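Local coordinates for protein carboxypeptidase A (PDB 1JQG) that probably cleaves single residues from the C-terminal ends of peptides as a zinc-dependent metallocarboxypeptidase of the M14 family, here with its activation part still attached, at residues K38-H41 against D42-D46; N354-V358 against L359-S363; S389-D393 against G394-D398. All blocks are in the same frame, centred on the assembly; numbering follows the deposited sequence.

Contact 1 (K38-H41 against D42-D46)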
# COMPACT_ATOMS: atom_id res chain seq x y z
N LYS A 38 -7.52 1.92 -23.21
CA LYS A 38 -6.76 3.12 -23.50
C LYS A 38 -7.69 4.34 -23.48
O LYS A 38 -7.47 5.38 -22.87
CB LYS A 38 -6.08 3.01 -24.87
CG LYS A 38 -4.62 3.28 -25.06
CD LYS A 38 -4.14 4.58 -24.41
CE LYS A 38 -2.62 4.61 -24.33
NZ LYS A 38 -2.06 4.23 -25.67
N LEU A 39 -8.83 4.20 -24.14
CA LEU A 39 -9.85 5.22 -24.24
C LEU A 39 -10.21 5.77 -22.87
O LEU A 39 -10.15 6.96 -22.60
CB LEU A 39 -11.12 4.66 -24.88
CG LEU A 39 -12.23 5.60 -25.32
CD1 LEU A 39 -11.79 6.61 -26.37
CD2 LEU A 39 -13.39 4.76 -25.87
N VAL A 40 -10.65 4.87 -21.99
CA VAL A 40 -11.16 5.22 -20.67
C VAL A 40 -10.05 5.76 -19.78
O VAL A 40 -10.24 6.75 -19.07
CB VAL A 40 -11.86 4.04 -19.98
CG1 VAL A 40 -12.36 4.36 -18.59
CG2 VAL A 40 -13.04 3.58 -20.83
N HIS A 41 -8.87 5.19 -19.91
CA HIS A 41 -7.71 5.53 -19.10
C HIS A 41 -7.27 6.97 -19.30
O HIS A 41 -7.15 7.69 -18.31
CB HIS A 41 -6.53 4.60 -19.40
CG HIS A 41 -5.34 4.87 -18.52
ND1 HIS A 41 -5.29 4.48 -17.20
CD2 HIS A 41 -4.16 5.48 -18.79
CE1 HIS A 41 -4.13 4.86 -16.70
NE2 HIS A 41 -3.42 5.46 -17.64
N ASP A 42 -7.10 7.41 -20.53
CA ASP A 42 -6.70 8.76 -20.88
C ASP A 42 -7.77 9.76 -20.45
O ASP A 42 -7.46 10.85 -19.95
CB ASP A 42 -6.46 8.87 -22.39
CG ASP A 42 -5.30 8.03 -22.88
OD1 ASP A 42 -4.42 7.70 -22.05
OD2 ASP A 42 -5.26 7.69 -24.07
N PHE A 43 -9.05 9.39 -20.64
CA PHE A 43 -10.15 10.28 -20.30
C PHE A 43 -10.17 10.59 -18.80
O PHE A 43 -10.24 11.72 -18.37
CB PHE A 43 -11.48 9.66 -20.69
CG PHE A 43 -12.68 10.48 -20.31
CD1 PHE A 43 -12.91 11.72 -20.89
CD2 PHE A 43 -13.61 10.00 -19.40
CE1 PHE A 43 -14.01 12.49 -20.56
CE2 PHE A 43 -14.72 10.75 -19.06
CZ PHE A 43 -14.92 12.00 -19.64
N GLU A 44 -10.04 9.55 -17.99
CA GLU A 44 -9.97 9.66 -16.55
C GLU A 44 -8.82 10.59 -16.14
O GLU A 44 -8.97 11.34 -15.18
CB GLU A 44 -9.83 8.25 -15.91
CG GLU A 44 -11.07 7.37 -16.11
CD GLU A 44 -10.83 5.93 -15.71
OE1 GLU A 44 -9.74 5.37 -15.94
OE2 GLU A 44 -11.74 5.29 -15.13
N ASN A 45 -7.70 10.51 -16.86
CA ASN A 45 -6.52 11.29 -16.55
C ASN A 45 -6.67 12.76 -16.87
O ASN A 45 -6.38 13.62 -16.02
CB ASN A 45 -5.30 10.72 -17.27
CG ASN A 45 -4.73 9.50 -16.57
OD1 ASN A 45 -5.39 8.47 -16.39
ND2 ASN A 45 -3.48 9.55 -16.14
N ASP A 46 -7.24 13.06 -18.03
CA ASP A 46 -7.44 14.45 -18.47
C ASP A 46 -8.52 15.13 -17.64
O ASP A 46 -8.57 16.35 -17.48
CB ASP A 46 -7.86 14.49 -19.94
CG ASP A 46 -6.82 13.88 -20.86
OD1 ASP A 46 -7.23 13.15 -21.79
OD2 ASP A 46 -5.60 14.11 -20.66
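Val-40 and Glu-44 meet one helical turn apart, and the methyl CG1 of Val-40 touches the carboxylate carbon CD of Glu-44 at 3.6 Å. CG1 stands anti to the backbone N (chi1 178°), leaning forward beside its own carbonyl, and Glu-44 crosses it obliquely: its CG lies 3.1 Å from Val-40 O while the extended chain carries the carboxylate past the methyl. Lys-38 and Asp-42 pair in the same spacing, yet through the aliphatic stem: CD of Lys-38 is 3.3 Å from OD2 of Asp-42, whereas NZ stays 5.0 Å from that oxygen. The opposite charges probably attract each other over this distance, but they form no salt bridge. Beneath the side chains run the helical i to i+4 bonds, the straightest from Asp-42 N to Lys-38 O (3.1 Å, 178°) and another from Glu-44 N to Val-40 O (3.0 Å). Outward, Leu-39 and Phe-43 suit the apolar side, packing on helix 70-80, where Phe-43 stacks with Phe-76; His-41 stacks on Tyr-360. Helix 34-46 is the first of the two helices set against a four-stranded antiparallel sheet in the ferredoxin-like activation domain of M14 procarboxypeptidases.

Contact 2 (N354-V358 against L359-S363)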
# COMPACT_ATOMS: atom_id res chain seq x y z
N ASN A 354 2.73 -10.15 -13.23
CA ASN A 354 3.40 -8.91 -13.56
C ASN A 354 2.45 -7.71 -13.42
O ASN A 354 1.29 -7.84 -13.78
CB ASN A 354 3.99 -9.05 -14.98
CG ASN A 354 4.68 -7.80 -15.46
OD1 ASN A 354 5.80 -7.59 -15.05
ND2 ASN A 354 4.04 -6.99 -16.28
N ILE A 355 2.97 -6.57 -12.99
CA ILE A 355 2.29 -5.34 -12.75
C ILE A 355 1.61 -4.80 -14.00
O ILE A 355 0.41 -4.54 -13.94
CB ILE A 355 3.23 -4.23 -12.20
CG1 ILE A 355 3.78 -4.64 -10.84
CG2 ILE A 355 2.46 -2.91 -12.05
CD1 ILE A 355 4.86 -3.71 -10.28
N PHE A 356 2.36 -4.70 -15.10
CA PHE A 356 1.86 -4.23 -16.37
C PHE A 356 0.76 -5.14 -16.91
O PHE A 356 -0.18 -4.63 -17.48
CB PHE A 356 3.00 -4.15 -17.39
CG PHE A 356 2.62 -3.66 -18.76
CD1 PHE A 356 2.62 -2.32 -19.07
CD2 PHE A 356 2.26 -4.57 -19.75
CE1 PHE A 356 2.26 -1.88 -20.34
CE2 PHE A 356 1.89 -4.16 -21.02
CZ PHE A 356 1.88 -2.81 -21.30
N HIS A 357 0.93 -6.45 -16.78
CA HIS A 357 0.04 -7.45 -17.31
C HIS A 357 -1.28 -7.49 -16.58
O HIS A 357 -2.31 -7.59 -17.24
CB HIS A 357 0.67 -8.85 -17.28
CG HIS A 357 1.83 -9.02 -18.22
ND1 HIS A 357 1.97 -8.25 -19.38
CD2 HIS A 357 2.88 -9.87 -18.20
CE1 HIS A 357 3.07 -8.61 -20.01
NE2 HIS A 357 3.64 -9.59 -19.32
N VAL A 358 -1.24 -7.45 -15.25
CA VAL A 358 -2.46 -7.51 -14.43
C VAL A 358 -3.19 -6.19 -14.37
O VAL A 358 -4.40 -6.10 -14.58
CB VAL A 358 -2.13 -8.00 -13.01
CG1 VAL A 358 -3.32 -8.02 -12.07
CG2 VAL A 358 -1.49 -9.40 -13.12
N LEU A 359 -2.50 -5.11 -14.02
CA LEU A 359 -3.14 -3.80 -13.89
C LEU A 359 -2.90 -2.95 -15.13
O LEU A 359 -3.61 -3.11 -16.14
CB LEU A 359 -2.69 -3.05 -12.63
CG LEU A 359 -2.98 -3.77 -11.30
CD1 LEU A 359 -2.36 -3.02 -10.11
CD2 LEU A 359 -4.48 -3.91 -11.16
N TYR A 360 -1.98 -2.00 -15.06
CA TYR A 360 -1.71 -1.08 -16.16
C TYR A 360 -0.28 -0.54 -16.04
O TYR A 360 0.40 -0.66 -15.01
CB TYR A 360 -2.68 0.10 -16.17
CG TYR A 360 -2.88 0.74 -17.53
CD1 TYR A 360 -3.80 0.25 -18.44
CD2 TYR A 360 -2.15 1.85 -17.93
CE1 TYR A 360 -3.99 0.82 -19.68
CE2 TYR A 360 -2.32 2.44 -19.18
CZ TYR A 360 -3.25 1.91 -20.05
OH TYR A 360 -3.47 2.45 -21.30
N ALA A 361 0.20 0.09 -17.13
CA ALA A 361 1.57 0.61 -17.12
C ALA A 361 1.78 1.58 -15.96
O ALA A 361 1.00 2.47 -15.73
CB ALA A 361 1.92 1.20 -18.48
N ALA A 362 2.88 1.40 -15.25
CA ALA A 362 3.23 2.23 -14.10
C ALA A 362 4.75 2.30 -13.96
O ALA A 362 5.46 1.35 -14.23
CB ALA A 362 2.66 1.69 -12.79
N SER A 363 5.25 3.42 -13.49
CA SER A 363 6.66 3.62 -13.26
C SER A 363 6.92 4.36 -11.96
O SER A 363 5.98 4.91 -11.38
CB SER A 363 7.30 4.42 -14.41
OG SER A 363 6.59 5.66 -14.52
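The end of the short helix 355-358, where the chain turns into the loop leading to helix 366-373, is a local turn in which Phe-356 and Ala-361 meet through their side chains. This corner belongs to the active-site rim of the M14 carboxypeptidase fold: Leu-359 lies about 5 Å, side chain to side chain, from Glu-382, the predicted proton donor or acceptor, and its side chain is about 8 Å from the bound zinc ion. Tyr-360, in the sequence Tyr-Ala-Ala-Ser-Gly-Gly, is probably the counterpart of the mobile tyrosine known from carboxypeptidase A, and here it also touches Val-37 and Lys-38 of helix 34-46 in the activation domain. The helix closes with one backbone bond across the turn, from Leu-359 N to Ile-355 O at 3.0 Å with a 153° angle at the hydrogen, the donor tilted 24° from the carbonyl plane. Leu-359 is the first residue to leave helical torsions. Phe-356 holds CG anti to its backbone N (chi1 -179°), which swings the ring to where its edge faces the returning loop; the methyl CB of Ala-361 sits near the ring plane, 3.6 Å from CE1 of Phe-356. A small residue suits this place, since its methyl fits against the ring edge. Val-358 CG1 approaches Leu-359 CG at 4.3 Å, and both side chains lie on Met-311. Val-358 O, at the end of the helix, accepts a hydrogen bond from NH2 of Arg-59. Apart from the single backbone hydrogen bond, apolar contact joins the turn to the loop, and such weakly directional packing is consistent with a loop that can shift beside the active site.

Contact 3 (S389-D393 against G394-D398)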
# COMPACT_ATOMS: atom_id res chain seq x y z
N SER A 389 -22.43 -5.14 4.63
CA SER A 389 -23.82 -4.82 4.33
C SER A 389 -23.91 -3.57 3.47
O SER A 389 -24.73 -3.52 2.56
CB SER A 389 -24.62 -4.65 5.63
OG SER A 389 -24.69 -5.81 6.41
N VAL A 390 -23.14 -2.54 3.82
CA VAL A 390 -23.18 -1.27 3.09
C VAL A 390 -22.22 -1.18 1.92
O VAL A 390 -22.67 -1.14 0.76
CB VAL A 390 -22.97 -0.11 4.07
CG1 VAL A 390 -22.91 1.26 3.43
CG2 VAL A 390 -24.09 -0.22 5.10
N TRP A 391 -20.92 -1.09 2.17
CA TRP A 391 -19.96 -0.95 1.08
C TRP A 391 -19.47 -2.27 0.50
O TRP A 391 -19.51 -3.35 1.10
CB TRP A 391 -18.84 -0.01 1.51
CG TRP A 391 -17.96 -0.51 2.60
CD1 TRP A 391 -17.11 -1.60 2.59
CD2 TRP A 391 -17.84 0.09 3.91
NE1 TRP A 391 -16.48 -1.68 3.83
CE2 TRP A 391 -16.91 -0.66 4.64
CE3 TRP A 391 -18.47 1.18 4.53
CZ2 TRP A 391 -16.57 -0.34 5.94
CZ3 TRP A 391 -18.09 1.50 5.81
CH2 TRP A 391 -17.15 0.76 6.50
N PHE A 392 -18.94 -2.19 -0.73
CA PHE A 392 -18.34 -3.34 -1.40
C PHE A 392 -16.83 -3.22 -1.41
O PHE A 392 -16.15 -3.56 -0.44
CB PHE A 392 -18.90 -3.45 -2.82
CG PHE A 392 -20.40 -3.31 -2.87
CD1 PHE A 392 -20.99 -2.25 -3.54
CD2 PHE A 392 -21.22 -4.25 -2.24
CE1 PHE A 392 -22.36 -2.13 -3.58
CE2 PHE A 392 -22.60 -4.12 -2.28
CZ PHE A 392 -23.17 -3.06 -2.96
N ASP A 393 -16.28 -2.86 -2.55
CA ASP A 393 -14.83 -2.77 -2.73
C ASP A 393 -14.46 -1.30 -2.51
O ASP A 393 -15.19 -0.44 -3.01
CB ASP A 393 -14.36 -3.23 -4.10
CG ASP A 393 -14.80 -4.66 -4.40
OD1 ASP A 393 -14.20 -5.62 -3.89
OD2 ASP A 393 -15.79 -4.80 -5.17
N GLY A 394 -13.46 -1.04 -1.67
CA GLY A 394 -12.96 0.30 -1.51
C GLY A 394 -11.82 0.36 -0.50
O GLY A 394 -11.01 -0.53 -0.39
N PHE A 395 -11.68 1.52 0.15
CA PHE A 395 -10.60 1.73 1.08
C PHE A 395 -11.08 1.77 2.53
O PHE A 395 -10.28 1.74 3.43
CB PHE A 395 -9.89 3.03 0.70
CG PHE A 395 -9.22 2.96 -0.64
CD1 PHE A 395 -8.02 2.28 -0.83
CD2 PHE A 395 -9.82 3.62 -1.72
CE1 PHE A 395 -7.45 2.25 -2.07
CE2 PHE A 395 -9.24 3.56 -2.99
CZ PHE A 395 -8.06 2.86 -3.16
N LEU A 396 -12.40 1.85 2.72
CA LEU A 396 -13.01 1.90 4.06
C LEU A 396 -12.83 0.59 4.81
O LEU A 396 -12.89 -0.48 4.25
CB LEU A 396 -14.49 2.22 3.94
CG LEU A 396 -14.85 3.47 3.13
CD1 LEU A 396 -16.37 3.66 3.21
CD2 LEU A 396 -14.08 4.69 3.58
N VAL A 397 -12.52 0.68 6.08
CA VAL A 397 -12.20 -0.44 6.93
C VAL A 397 -13.35 -0.77 7.90
O VAL A 397 -13.90 0.05 8.59
CB VAL A 397 -10.94 -0.18 7.79
CG1 VAL A 397 -10.67 -1.45 8.63
CG2 VAL A 397 -9.78 0.28 6.93
N ASP A 398 -13.75 -2.03 7.94
CA ASP A 398 -14.67 -2.59 8.89
C ASP A 398 -13.84 -3.22 10.01
O ASP A 398 -13.03 -4.14 9.75
CB ASP A 398 -15.52 -3.67 8.21
CG ASP A 398 -16.70 -4.11 9.04
OD1 ASP A 398 -16.58 -4.24 10.29
OD2 ASP A 398 -17.78 -4.36 8.47
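Trp-391, the first residue of 389-393 to meet the second segment, lays its indole against Leu-396. CB of Leu-396 stands over the six-membered ring in a CH-pi contact, 3.7 Å from the centroid and only 8° off the ring normal, while CD1 of the same leucine lies 3.5 Å from CE3 of Trp-391. The tryptophan adopts the crowded position, with CG between the backbone N and the carbonyl carbon (chi1 67°), and this folds the ring back into the bend of the chain. At the indole's edge, near its plane, come two backbone groups: Val-397 O and Asp-398 N, each 3.8 Å from CZ2 of Trp-391. The bend is part of the long connection between strand 377-383, which carries the predicted catalytic Glu-382, and helix 402-421 of the carboxypeptidase fold; helix 92-108 packs on it through Gln-94 and Leu-97, which touch the indole, and OE2 of its Glu-98 accepts a hydrogen bond from Val-397 N. Were this tryptophan an alanine, Leu-396 would probably lose the aromatic surface it rests on, and a gap would be likely to open between the bend and helix 92-108. Phe-392, poorly ordered, points its CB away from the second segment, leaving the turn itself to Asp-393. There the carboxylate OD2 forms salt bridges with Lys-62, on a strand of the activation domain, and with Arg-387. Gly-394 then suits the corner because its extended backbone (phi 180°) would place any CB against the carbonyl oxygen of Asp-393.

Contacts 1 and 3 are partly buried, contact 2 lies at the surface, and all three are local, each within one continuous piece of chain. Contact 1 holds regular helix together with repeated backbone bonds; contact 2 keeps a single such bond as its helix runs out; contact 3, wholly loop, relies on an aromatic face instead. Contact 1 sits in the activation domain, the other two in the zinc carboxypeptidase part of the chain. Contacts 1 and 2 touch directly, with His-41 NE2 3.6 Å from Tyr-360 CE2. Contact 3 stands apart, its nearest atoms about 11 Å from contact 2 and about 13 Å from contact 1, and meets the activation part separately, among others through Lys-62 and helix 92-108.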